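Local coordinates for protein PpBBE-like 1 D396N (Physcomitrella patens subsp. patens, PDB 6EO5) that probably oxidises cellobiose with molecular oxygen, as a flavin-dependent member of the berberine bridge enzyme family bearing bicovalently attached FAD, at residues A[61-66]-A[72-77]; A[37-42]-A[86-91]; A[183-186]-A[192-195]. All coordinates share one frame; numbering follows the deposited sequence.

Contact 1. Residues A[61-66]-A[72-77]. With FAD (flavin-adenine dinucleotide), chain C.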
loop_
_atom_site.group_PDB
_atom_site.type_symbol
_atom_site.label_atom_id
_atom_site.label_comp_id
_atom_site.label_asym_id
_atom_site.label_seq_id
_atom_site.Cartn_x
_atom_site.Cartn_y
_atom_site.Cartn_z
ATOM N N GLN A 61 24.127 7.235 3.722
ATOM C CA GLN A 61 24.658 8.564 4.009
ATOM C C GLN A 61 25.497 9.099 2.854
ATOM O O GLN A 61 25.480 10.308 2.578
ATOM C CB GLN A 61 25.475 8.523 5.295
ATOM C CG GLN A 61 24.611 8.477 6.535
ATOM C CD GLN A 61 25.365 8.033 7.765
ATOM O OE1 GLN A 61 26.186 7.106 7.705
ATOM N NE2 GLN A 61 25.086 8.681 8.899
ATOM N N ASN A 62 26.220 8.217 2.158
ATOM C CA ASN A 62 27.005 8.655 1.012
ATOM C C ASN A 62 26.105 9.145 -0.110
ATOM O O ASN A 62 26.352 10.205 -0.698
ATOM C CB ASN A 62 27.890 7.523 0.510
ATOM C CG ASN A 62 28.515 7.839 -0.827
ATOM O OD1 ASN A 62 27.952 7.535 -1.877
ATOM N ND2 ASN A 62 29.678 8.471 -0.797
ATOM N N ALA A 63 25.061 8.371 -0.433
ATOM C CA ALA A 63 24.142 8.771 -1.496
ATOM C C ALA A 63 23.472 10.105 -1.175
ATOM O O ALA A 63 23.354 10.971 -2.047
ATOM C CB ALA A 63 23.098 7.676 -1.728
ATOM N N VAL A 64 23.047 10.292 0.076
ATOM C CA VAL A 64 22.406 11.545 0.464
ATOM C C VAL A 64 23.395 12.701 0.372
ATOM O O VAL A 64 23.042 13.809 -0.053
ATOM C CB VAL A 64 21.810 11.418 1.878
ATOM C CG1 VAL A 64 21.313 12.769 2.377
ATOM C CG2 VAL A 64 20.687 10.388 1.885
ATOM N N PHE A 65 24.647 12.466 0.763
ATOM C CA PHE A 65 25.651 13.517 0.654
ATOM C C PHE A 65 25.958 13.830 -0.808
ATOM O O PHE A 65 26.027 15.001 -1.205
ATOM C CB PHE A 65 26.917 13.103 1.405
ATOM C CG PHE A 65 28.074 14.041 1.207
ATOM C CD1 PHE A 65 28.227 15.157 2.014
ATOM C CD2 PHE A 65 29.009 13.810 0.204
ATOM C CE1 PHE A 65 29.286 16.024 1.821
ATOM C CE2 PHE A 65 30.069 14.674 0.010
ATOM C CZ PHE A 65 30.208 15.779 0.817
ATOM N N CYS A 66 26.139 12.791 -1.627
ATOM C CA CYS A 66 26.535 12.994 -3.016
ATOM C C CYS A 66 25.437 13.652 -3.839
ATOM O O CYS A 66 25.732 14.394 -4.785
ATOM C CB CYS A 66 26.927 11.660 -3.650
ATOM S SG CYS A 66 28.530 11.048 -3.086
ATOM N N VAL A 72 21.453 16.802 -7.612
ATOM C CA VAL A 72 20.397 15.975 -8.183
ATOM C C VAL A 72 19.350 15.699 -7.114
ATOM O O VAL A 72 19.583 15.859 -5.912
ATOM C CB VAL A 72 20.928 14.643 -8.770
ATOM C CG1 VAL A 72 21.600 14.862 -10.107
ATOM C CG2 VAL A 72 21.888 13.987 -7.799
ATOM N N GLY A 73 18.175 15.285 -7.559
ATOM C CA GLY A 73 17.176 14.791 -6.641
ATOM C C GLY A 73 17.485 13.368 -6.212
ATOM O O GLY A 73 18.303 12.671 -6.816
ATOM N N ILE A 74 16.801 12.928 -5.159
ATOM C CA ILE A 74 17.103 11.639 -4.548
ATOM C C ILE A 74 15.818 11.074 -3.950
ATOM O O ILE A 74 15.143 11.743 -3.160
ATOM C CB ILE A 74 18.228 11.783 -3.495
ATOM C CG1 ILE A 74 18.614 10.431 -2.899
ATOM C CG2 ILE A 74 17.852 12.777 -2.397
ATOM C CD1 ILE A 74 19.655 10.532 -1.803
ATOM N N VAL A 75 15.450 9.860 -4.361
ATOM C CA VAL A 75 14.330 9.165 -3.724
ATOM C C VAL A 75 14.744 7.739 -3.383
ATOM O O VAL A 75 15.447 7.081 -4.168
ATOM C CB VAL A 75 13.052 9.162 -4.590
ATOM C CG1 VAL A 75 12.560 10.588 -4.864
ATOM C CG2 VAL A 75 13.244 8.374 -5.888
ATOM N N PRO A 76 14.342 7.232 -2.222
ATOM C CA PRO A 76 14.479 5.803 -1.950
ATOM C C PRO A 76 13.449 4.989 -2.726
ATOM O O PRO A 76 12.380 5.478 -3.102
ATOM C CB PRO A 76 14.233 5.716 -0.438
ATOM C CG PRO A 76 13.325 6.848 -0.149
ATOM C CD PRO A 76 13.738 7.955 -1.087
ATOM N N ARG A 77 13.796 3.724 -2.971
ATOM C CA ARG A 77 12.885 2.767 -3.579
ATOM C C ARG A 77 12.886 1.463 -2.784
ATOM O O ARG A 77 13.945 0.876 -2.534
ATOM C CB ARG A 77 13.261 2.508 -5.030
ATOM C CG ARG A 77 12.367 1.513 -5.714
ATOM C CD ARG A 77 13.198 0.574 -6.528
ATOM N NE ARG A 77 13.323 1.010 -7.906
ATOM C CZ ARG A 77 14.215 0.523 -8.768
ATOM N NH1 ARG A 77 15.084 -0.397 -8.392
ATOM N NH2 ARG A 77 14.243 0.966 -10.012
HETATM P PA FAD C . 7.860 2.068 -3.871
HETATM O O1A FAD C . 7.474 2.536 -5.265
HETATM O O2A FAD C . 9.269 1.535 -3.827
HETATM O O5B FAD C . 7.637 3.184 -2.726
HETATM C C5B FAD C . 6.509 4.032 -2.729
HETATM C C4B FAD C . 6.840 5.377 -2.090
HETATM O O4B FAD C . 7.462 5.181 -0.833
HETATM C C3B FAD C . 7.811 6.186 -2.931
HETATM O O3B FAD C . 7.536 7.556 -2.735
HETATM C C2B FAD C . 9.142 5.860 -2.308
HETATM O O2B FAD C . 10.092 6.870 -2.543
HETATM C C1B FAD C . 8.776 5.714 -0.837
HETATM N N9A FAD C . 9.762 4.835 -0.169
HETATM C C8A FAD C . 10.136 3.571 -0.561
HETATM N N7A FAD C . 11.074 3.110 0.293
HETATM C C5A FAD C . 11.312 4.059 1.223
HETATM C C6A FAD C . 12.175 4.106 2.302
HETATM N N6A FAD C . 12.959 3.066 2.563
HETATM N N1A FAD C . 12.209 5.228 3.101
HETATM C C2A FAD C . 11.396 6.299 2.809
HETATM N N3A FAD C . 10.541 6.255 1.729
HETATM C C4A FAD C . 10.502 5.151 0.944
HETATM N N1 FAD C . -1.816 -1.448 -0.883
HETATM C C2 FAD C . -2.461 -1.927 0.263
HETATM O O2 FAD C . -2.645 -1.220 1.276
HETATM N N3 FAD C . -2.901 -3.240 0.282
HETATM C C4 FAD C . -2.715 -4.060 -0.811
HETATM O O4 FAD C . -3.103 -5.223 -0.761
HETATM C C4X FAD C . -2.080 -3.585 -1.948
HETATM N N5 FAD C . -1.857 -4.426 -3.017
HETATM C C5X FAD C . -0.957 -4.063 -4.002
HETATM C C6 FAD C . -0.635 -4.976 -5.000
HETATM C C7 FAD C . 0.360 -4.715 -5.956
HETATM C C7M FAD C . 0.693 -5.741 -7.016
HETATM C C8 FAD C . 0.961 -3.438 -5.957
HETATM C C8M FAD C . 1.957 -3.039 -7.029
HETATM C C9 FAD C . 0.554 -2.495 -4.994
HETATM C C9A FAD C . -0.388 -2.792 -3.994
HETATM N N10 FAD C . -0.841 -1.860 -3.049
HETATM C C10 FAD C . -1.590 -2.283 -1.968
HETATM C "C1'" FAD C . -0.307 -0.467 -3.004
HETATM C "C2'" FAD C . 0.945 -0.443 -2.133
HETATM O "O2'" FAD C . 0.653 -0.446 -0.754
HETATM C "C3'" FAD C . 1.736 0.802 -2.462
HETATM O "O3'" FAD C . 2.039 0.719 -3.834
HETATM C "C4'" FAD C . 2.993 0.871 -1.600
HETATM O "O4'" FAD C . 3.309 2.230 -1.371
HETATM C "C5'" FAD C . 4.148 0.124 -2.265
HETATM O "O5'" FAD C . 5.372 0.259 -1.574
HETATM P P FAD C . 6.737 -0.127 -2.350
HETATM O O1P FAD C . 7.900 -0.049 -1.389
HETATM O O2P FAD C . 6.670 -1.450 -3.066
HETATM O O3P FAD C . 6.760 0.939 -3.554
#
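Ile74 has CG1 anti to its backbone N (chi1 -177°) and CD1 fully extended beyond it (chi2 -177°), a straight reach that carries the terminal methyl from strand 74-77 to helix 57-70. Val64 meets it with CG1 turned anti to N (chi1 172°), which leaves CG2 as the branch facing the isoleucine; CG2 lies 3.8 Å from Ile74 CD1, and the two side chains cross at about a right angle. The same methyl rests on the helix backbone, 3.7 Å from both the CA of Val64 and the carbonyl O of Ala63. Ala63 CB borders this patch more distantly, at 4.5 Å from Ile74 CD1, and also touches Val52, Leu95 and Val97 of the sheet. Helix 57-70 is the connection of a beta-alpha-beta crossover from strand 50-53 to the parallel strand 74-77, with strand 95-98 lying between them in the sheet of the FAD-binding domain. The helix is also joined to helix 14-21 by the Cys66-Cys17 disulfide. Further along the strand the partner is the cofactor: Pro76 lies over the adenine, its CG 3.4 Å from FAD N3A and its CB 3.7 Å from C5A. The Pro76 carbonyl O accepts a hydrogen bond of 2.7 Å from the ribose hydroxyl O2B of FAD. Arg77, in a salt bridge with Asp98, brings CG to 3.6 Å from FAD O2A. Helix and strand thus meet without a hydrogen bond, by van der Waals packing of Ile74 CD1 on the helix backbone and on Val64, whereas the strand end uses a backbone carbonyl to hold the adenosine ribose.

Contact 2. Residues A[37-42]-A[86-91]. With FAD (flavin-adenine dinucleotide), chain C.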
loop_
_atom_site.group_PDB
_atom_site.type_symbol
_atom_site.label_atom_id
_atom_site.label_comp_id
_atom_site.label_asym_id
_atom_site.label_seq_id
_atom_site.Cartn_x
_atom_site.Cartn_y
_atom_site.Cartn_z
ATOM N N ARG A 37 15.535 -0.165 -14.212
ATOM C CA ARG A 37 14.396 0.710 -14.448
ATOM C C ARG A 37 13.056 0.019 -14.232
ATOM O O ARG A 37 12.023 0.699 -14.259
ATOM C CB ARG A 37 14.455 1.264 -15.861
ATOM C CG ARG A 37 15.704 2.050 -16.125
ATOM C CD ARG A 37 15.720 2.586 -17.531
ATOM N NE ARG A 37 14.773 3.680 -17.692
ATOM C CZ ARG A 37 14.777 4.509 -18.725
ATOM N NH1 ARG A 37 15.689 4.355 -19.676
ATOM N NH2 ARG A 37 13.882 5.490 -18.803
ATOM N N LEU A 38 13.051 -1.295 -14.024
ATOM C CA LEU A 38 11.810 -2.028 -13.834
ATOM C C LEU A 38 10.988 -1.409 -12.715
ATOM O O LEU A 38 11.500 -1.131 -11.630
ATOM C CB LEU A 38 12.108 -3.493 -13.516
ATOM C CG LEU A 38 10.909 -4.446 -13.471
ATOM C CD1 LEU A 38 10.406 -4.757 -14.874
ATOM C CD2 LEU A 38 11.242 -5.727 -12.693
ATOM N N ALA A 39 9.712 -1.176 -13.001
ATOM C CA ALA A 39 8.761 -0.639 -12.045
ATOM C C ALA A 39 7.430 -1.339 -12.276
ATOM O O ALA A 39 7.157 -1.849 -13.369
ATOM C CB ALA A 39 8.599 0.885 -12.184
ATOM N N TYR A 40 6.592 -1.358 -11.237
ATOM C CA TYR A 40 5.298 -2.018 -11.383
ATOM C C TYR A 40 4.445 -1.330 -12.447
ATOM O O TYR A 40 3.878 -1.987 -13.326
ATOM C CB TYR A 40 4.559 -2.071 -10.045
ATOM C CG TYR A 40 3.212 -2.707 -10.228
ATOM C CD1 TYR A 40 3.102 -4.084 -10.436
ATOM C CD2 TYR A 40 2.052 -1.939 -10.244
ATOM C CE1 TYR A 40 1.878 -4.680 -10.629
ATOM C CE2 TYR A 40 0.831 -2.521 -10.439
ATOM C CZ TYR A 40 0.745 -3.896 -10.630
ATOM O OH TYR A 40 -0.485 -4.483 -10.824
ATOM N N ASN A 41 4.330 -0.008 -12.381
ATOM C CA ASN A 41 3.619 0.744 -13.405
ATOM C C ASN A 41 4.636 1.173 -14.453
ATOM O O ASN A 41 5.630 1.824 -14.123
ATOM C CB ASN A 41 2.901 1.952 -12.804
ATOM C CG ASN A 41 1.769 2.465 -13.683
ATOM O OD1 ASN A 41 1.652 2.106 -14.861
ATOM N ND2 ASN A 41 0.928 3.324 -13.110
ATOM N N LEU A 42 4.415 0.778 -15.703
ATOM C CA LEU A 42 5.316 1.148 -16.786
ATOM C C LEU A 42 4.853 2.399 -17.525
ATOM O O LEU A 42 5.413 2.725 -18.577
ATOM C CB LEU A 42 5.490 -0.014 -17.778
ATOM C CG LEU A 42 6.053 -1.364 -17.300
ATOM C CD1 LEU A 42 6.031 -2.359 -18.434
ATOM C CD2 LEU A 42 7.464 -1.281 -16.698
ATOM N N TYR A 86 6.738 7.094 -8.440
ATOM C CA TYR A 86 7.460 8.053 -7.619
ATOM C C TYR A 86 8.770 7.498 -7.070
ATOM O O TYR A 86 9.606 8.278 -6.605
ATOM C CB TYR A 86 6.579 8.525 -6.463
ATOM C CG TYR A 86 5.471 9.484 -6.853
ATOM C CD1 TYR A 86 5.533 10.232 -8.032
ATOM C CD2 TYR A 86 4.360 9.647 -6.035
ATOM C CE1 TYR A 86 4.506 11.124 -8.373
ATOM C CE2 TYR A 86 3.337 10.522 -6.364
ATOM C CZ TYR A 86 3.410 11.264 -7.525
ATOM O OH TYR A 86 2.384 12.136 -7.832
ATOM N N SER A 87 8.965 6.180 -7.075
ATOM C CA SER A 87 10.254 5.646 -6.650
ATOM C C SER A 87 11.250 5.575 -7.804
ATOM O O SER A 87 12.387 5.133 -7.600
ATOM C CB SER A 87 10.077 4.274 -5.989
ATOM O OG SER A 87 9.411 3.370 -6.846
ATOM N N LEU A 88 10.848 5.988 -9.008
ATOM C CA LEU A 88 11.796 6.403 -10.030
ATOM C C LEU A 88 12.047 7.899 -9.974
ATOM O O LEU A 88 12.853 8.406 -10.750
ATOM C CB LEU A 88 11.305 6.005 -11.426
ATOM C CG LEU A 88 11.327 4.493 -11.649
ATOM C CD1 LEU A 88 10.727 4.109 -12.977
ATOM C CD2 LEU A 88 12.727 3.901 -11.487
ATOM N N GLY A 89 11.386 8.611 -9.065
ATOM C CA GLY A 89 11.566 10.039 -8.885
ATOM C C GLY A 89 10.332 10.874 -9.165
ATOM O O GLY A 89 10.223 11.991 -8.635
ATOM N N GLY A 90 9.398 10.387 -9.984
ATOM C CA GLY A 90 8.308 11.234 -10.432
ATOM C C GLY A 90 8.747 12.360 -11.342
ATOM O O GLY A 90 7.981 13.294 -11.573
ATOM N N ARG A 91 9.972 12.284 -11.861
ATOM C CA ARG A 91 10.597 13.213 -12.797
ATOM C C ARG A 91 11.890 12.562 -13.264
ATOM O O ARG A 91 12.369 11.604 -12.647
ATOM C CB ARG A 91 10.890 14.571 -12.153
ATOM C CG ARG A 91 11.978 14.492 -11.095
ATOM C CD ARG A 91 11.657 15.360 -9.910
ATOM N NE ARG A 91 12.760 15.443 -8.952
ATOM C CZ ARG A 91 12.775 14.853 -7.758
ATOM N NH1 ARG A 91 11.748 14.113 -7.367
ATOM N NH2 ARG A 91 13.818 15.002 -6.952
HETATM P PA FAD C . 7.860 2.068 -3.871
HETATM O O1A FAD C . 7.474 2.536 -5.265
HETATM O O2A FAD C . 9.269 1.535 -3.827
HETATM O O5B FAD C . 7.637 3.184 -2.726
HETATM C C5B FAD C . 6.509 4.032 -2.729
HETATM C C4B FAD C . 6.840 5.377 -2.090
HETATM O O4B FAD C . 7.462 5.181 -0.833
HETATM C C3B FAD C . 7.811 6.186 -2.931
HETATM O O3B FAD C . 7.536 7.556 -2.735
HETATM C C2B FAD C . 9.142 5.860 -2.308
HETATM O O2B FAD C . 10.092 6.870 -2.543
HETATM C C1B FAD C . 8.776 5.714 -0.837
HETATM N N9A FAD C . 9.762 4.835 -0.169
HETATM C C8A FAD C . 10.136 3.571 -0.561
HETATM N N7A FAD C . 11.074 3.110 0.293
HETATM C C5A FAD C . 11.312 4.059 1.223
HETATM C C6A FAD C . 12.175 4.106 2.302
HETATM N N6A FAD C . 12.959 3.066 2.563
HETATM N N1A FAD C . 12.209 5.228 3.101
HETATM C C2A FAD C . 11.396 6.299 2.809
HETATM N N3A FAD C . 10.541 6.255 1.729
HETATM C C4A FAD C . 10.502 5.151 0.944
HETATM N N1 FAD C . -1.816 -1.448 -0.883
HETATM C C2 FAD C . -2.461 -1.927 0.263
HETATM O O2 FAD C . -2.645 -1.220 1.276
HETATM N N3 FAD C . -2.901 -3.240 0.282
HETATM C C4 FAD C . -2.715 -4.060 -0.811
HETATM O O4 FAD C . -3.103 -5.223 -0.761
HETATM C C4X FAD C . -2.080 -3.585 -1.948
HETATM N N5 FAD C . -1.857 -4.426 -3.017
HETATM C C5X FAD C . -0.957 -4.063 -4.002
HETATM C C6 FAD C . -0.635 -4.976 -5.000
HETATM C C7 FAD C . 0.360 -4.715 -5.956
HETATM C C7M FAD C . 0.693 -5.741 -7.016
HETATM C C8 FAD C . 0.961 -3.438 -5.957
HETATM C C8M FAD C . 1.957 -3.039 -7.029
HETATM C C9 FAD C . 0.554 -2.495 -4.994
HETATM C C9A FAD C . -0.388 -2.792 -3.994
HETATM N N10 FAD C . -0.841 -1.860 -3.049
HETATM C C10 FAD C . -1.590 -2.283 -1.968
HETATM C "C1'" FAD C . -0.307 -0.467 -3.004
HETATM C "C2'" FAD C . 0.945 -0.443 -2.133
HETATM O "O2'" FAD C . 0.653 -0.446 -0.754
HETATM C "C3'" FAD C . 1.736 0.802 -2.462
HETATM O "O3'" FAD C . 2.039 0.719 -3.834
HETATM C "C4'" FAD C . 2.993 0.871 -1.600
HETATM O "O4'" FAD C . 3.309 2.230 -1.371
HETATM C "C5'" FAD C . 4.148 0.124 -2.265
HETATM O "O5'" FAD C . 5.372 0.259 -1.574
HETATM P P FAD C . 6.737 -0.127 -2.350
HETATM O O1P FAD C . 7.900 -0.049 -1.389
HETATM O O2P FAD C . 6.670 -1.450 -3.066
HETATM O O3P FAD C . 6.760 0.939 -3.554
#
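Leu88 and Ala39 face each other across two irregular loops, methyl against methyl: Leu88 CD1 stands 3.9 Å from Ala39 CB. CG of Leu88 is anti to its carbonyl carbon (chi1 -69°), and the extended branch (chi2 175°) places CD1 also 3.9 Å from the backbone O of Arg37, so one methyl touches both the Arg37 carbonyl and the Ala39 side chain. No hydrogen bond joins the loops directly; FAD touches both. From one loop, Ser87 OG donates a hydrogen bond of 2.6 Å to the phosphate oxygen O1A. From the other, Tyr40 turns one ring face to the flavin: C8M sits 3.3 Å above its plane, over the centre, with CD2 the nearest ring atom at 3.4 Å. C8M is the methyl through which bicovalent flavoproteins of this family are joined to a histidine, probably His81 here, whose ring stacks with Tyr40; Phe331 meets the tyrosine with planes at about 60°. Were Tyr40 replaced by an alanine, the flavin methyl and the His81 ring would probably lose their aromatic partner, with a gap opened beside the dimethylbenzene edge. Segment 37-42 follows helix 31-36 and leads toward strand 50-53, segment 86-91 runs between strands 74-77 and 95-98, and Leu88 also packs on Phe51 of strand 50-53 and on Arg77 of strand 74-77.

Contact 3. Residues A[183-186]-A[192-195]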
loop_
_atom_site.group_PDB
_atom_site.type_symbol
_atom_site.label_atom_id
_atom_site.label_comp_id
_atom_site.label_asym_id
_atom_site.label_seq_id
_atom_site.Cartn_x
_atom_site.Cartn_y
_atom_site.Cartn_z
ATOM N N VAL A 183 18.802 8.777 12.473
ATOM C CA VAL A 183 17.799 9.211 13.435
ATOM C C VAL A 183 16.967 8.006 13.854
ATOM O O VAL A 183 16.816 7.037 13.100
ATOM C CB VAL A 183 16.904 10.314 12.825
ATOM C CG1 VAL A 183 16.071 10.990 13.885
ATOM C CG2 VAL A 183 17.752 11.327 12.068
ATOM N N THR A 184 16.413 8.078 15.062
ATOM C CA THR A 184 15.488 7.068 15.551
ATOM C C THR A 184 14.194 7.741 15.989
ATOM O O THR A 184 14.221 8.768 16.671
ATOM C CB THR A 184 16.116 6.264 16.697
ATOM O OG1 THR A 184 17.106 5.381 16.157
ATOM C CG2 THR A 184 15.067 5.448 17.431
ATOM N N ALA A 185 13.064 7.170 15.581
ATOM C CA ALA A 185 11.753 7.728 15.870
ATOM C C ALA A 185 10.868 6.642 16.454
ATOM O O ALA A 185 10.744 5.563 15.864
ATOM C CB ALA A 185 11.109 8.308 14.607
ATOM N N ASN A 186 10.260 6.930 17.604
ATOM C CA ASN A 186 9.291 6.050 18.253
ATOM C C ASN A 186 8.446 6.899 19.195
ATOM O O ASN A 186 8.530 8.131 19.187
ATOM C CB ASN A 186 9.980 4.904 18.999
ATOM C CG ASN A 186 11.068 5.397 19.938
ATOM O OD1 ASN A 186 10.816 6.192 20.855
ATOM N ND2 ASN A 186 12.288 4.924 19.713
ATOM N N ASP A 192 7.593 13.742 16.773
ATOM C CA ASP A 192 7.065 14.424 15.589
ATOM C C ASP A 192 7.365 13.628 14.322
ATOM O O ASP A 192 6.470 13.363 13.512
ATOM C CB ASP A 192 7.643 15.847 15.495
ATOM C CG ASP A 192 9.180 15.892 15.613
ATOM O OD1 ASP A 192 9.776 15.034 16.301
ATOM O OD2 ASP A 192 9.799 16.798 15.025
ATOM N N LEU A 193 8.626 13.233 14.144
ATOM C CA LEU A 193 8.993 12.372 13.027
ATOM C C LEU A 193 8.237 11.048 13.086
ATOM O O LEU A 193 7.855 10.490 12.048
ATOM C CB LEU A 193 10.501 12.145 13.048
ATOM C CG LEU A 193 11.134 11.473 11.842
ATOM C CD1 LEU A 193 10.849 12.271 10.602
ATOM C CD2 LEU A 193 12.620 11.363 12.074
ATOM N N TYR A 194 7.997 10.539 14.297
ATOM C CA TYR A 194 7.287 9.276 14.439
ATOM C C TYR A 194 5.833 9.419 14.003
ATOM O O TYR A 194 5.281 8.523 13.359
ATOM C CB TYR A 194 7.402 8.781 15.886
ATOM C CG TYR A 194 6.752 7.441 16.175
ATOM C CD1 TYR A 194 7.127 6.289 15.484
ATOM C CD2 TYR A 194 5.775 7.326 17.161
ATOM C CE1 TYR A 194 6.532 5.056 15.765
ATOM C CE2 TYR A 194 5.179 6.106 17.453
ATOM C CZ TYR A 194 5.556 4.982 16.750
ATOM O OH TYR A 194 4.942 3.790 17.047
ATOM N N PHE A 195 5.204 10.544 14.333
ATOM C CA PHE A 195 3.863 10.839 13.825
ATOM C C PHE A 195 3.842 10.888 12.298
ATOM O O PHE A 195 2.964 10.297 11.653
ATOM C CB PHE A 195 3.389 12.161 14.424
ATOM C CG PHE A 195 2.093 12.656 13.888
ATOM C CD1 PHE A 195 2.048 13.400 12.713
ATOM C CD2 PHE A 195 0.923 12.446 14.589
ATOM C CE1 PHE A 195 0.857 13.887 12.222
ATOM C CE2 PHE A 195 -0.284 12.934 14.103
ATOM C CZ PHE A 195 -0.313 13.653 12.917
#
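Asn186 OD1 is gripped by two backbone amides just beyond the strand, the N atoms of Gln188 and Lys189, the first of which closes an Asx turn; its ND2 is bonded to Glu172 OE1. The backbone of the same residue lies against the Tyr194 ring. Asn186 CA lies 3.6 Å from the ring centroid and 16° off the normal, a CH-pi contact over one face, displaced toward the rim. The carbonyl carbon of Asn186 comes over the same face, 3.4 Å from Tyr194 CD2. The Tyr194 side chain swings out opposite the backbone N (chi1 -178°), which brings the ring face against the backbone of Asn186 and carries the hydroxyl on to a hydrogen bond with Ile170 O; Arg198, on the same helix, makes a cation-pi contact with the ring. Strand 182-186 pairs antiparallel with strand 170-176 in a beta hairpin of the FAD-binding region, and helix 191-200, reached by a short turn, folds back over the hairpin. Where the two are closest in backbone, Ala185 CB sits 3.9 Å from Tyr194 CB and 4.2 Å from Leu193 CB, its small methyl consistent with a close approach, 4.9 Å between the CA atoms of Ala185 and Tyr194. Leu193 extends CD2 to 3.9 Å from Val183 CG1. Both of these side chains also touch Trp456 of helix 446-456, whose NE1 is hydrogen-bonded to Asp192 OD2, an oxygen that also forms a salt bridge with Lys455.

Along the chain, contact 1 falls within the stretch spanned by contact 2, and contact 3 follows both. Contacts 1 and 2 have centres about 16 Å apart and touch each other: Arg77 packs on Ser87 and Leu88, and Val75 on Gly89. Contact 1 lies on strand 74-77 of the small mixed sheet, and the loops of contact 2 connect to its strands 50-53, 74-77 and 95-98. Both reach FAD, contact 1 at the adenosine and contact 2 at the pyrophosphate and the flavin methyl. Contact 3 belongs to the separate six-stranded antiparallel sheet, its centre about 20 Å from that of contact 1 and about 27 Å from that of contact 2. Contacts 1 and 2 thus supply part of the FAD pocket, while contact 3 joins a hairpin to its following helix.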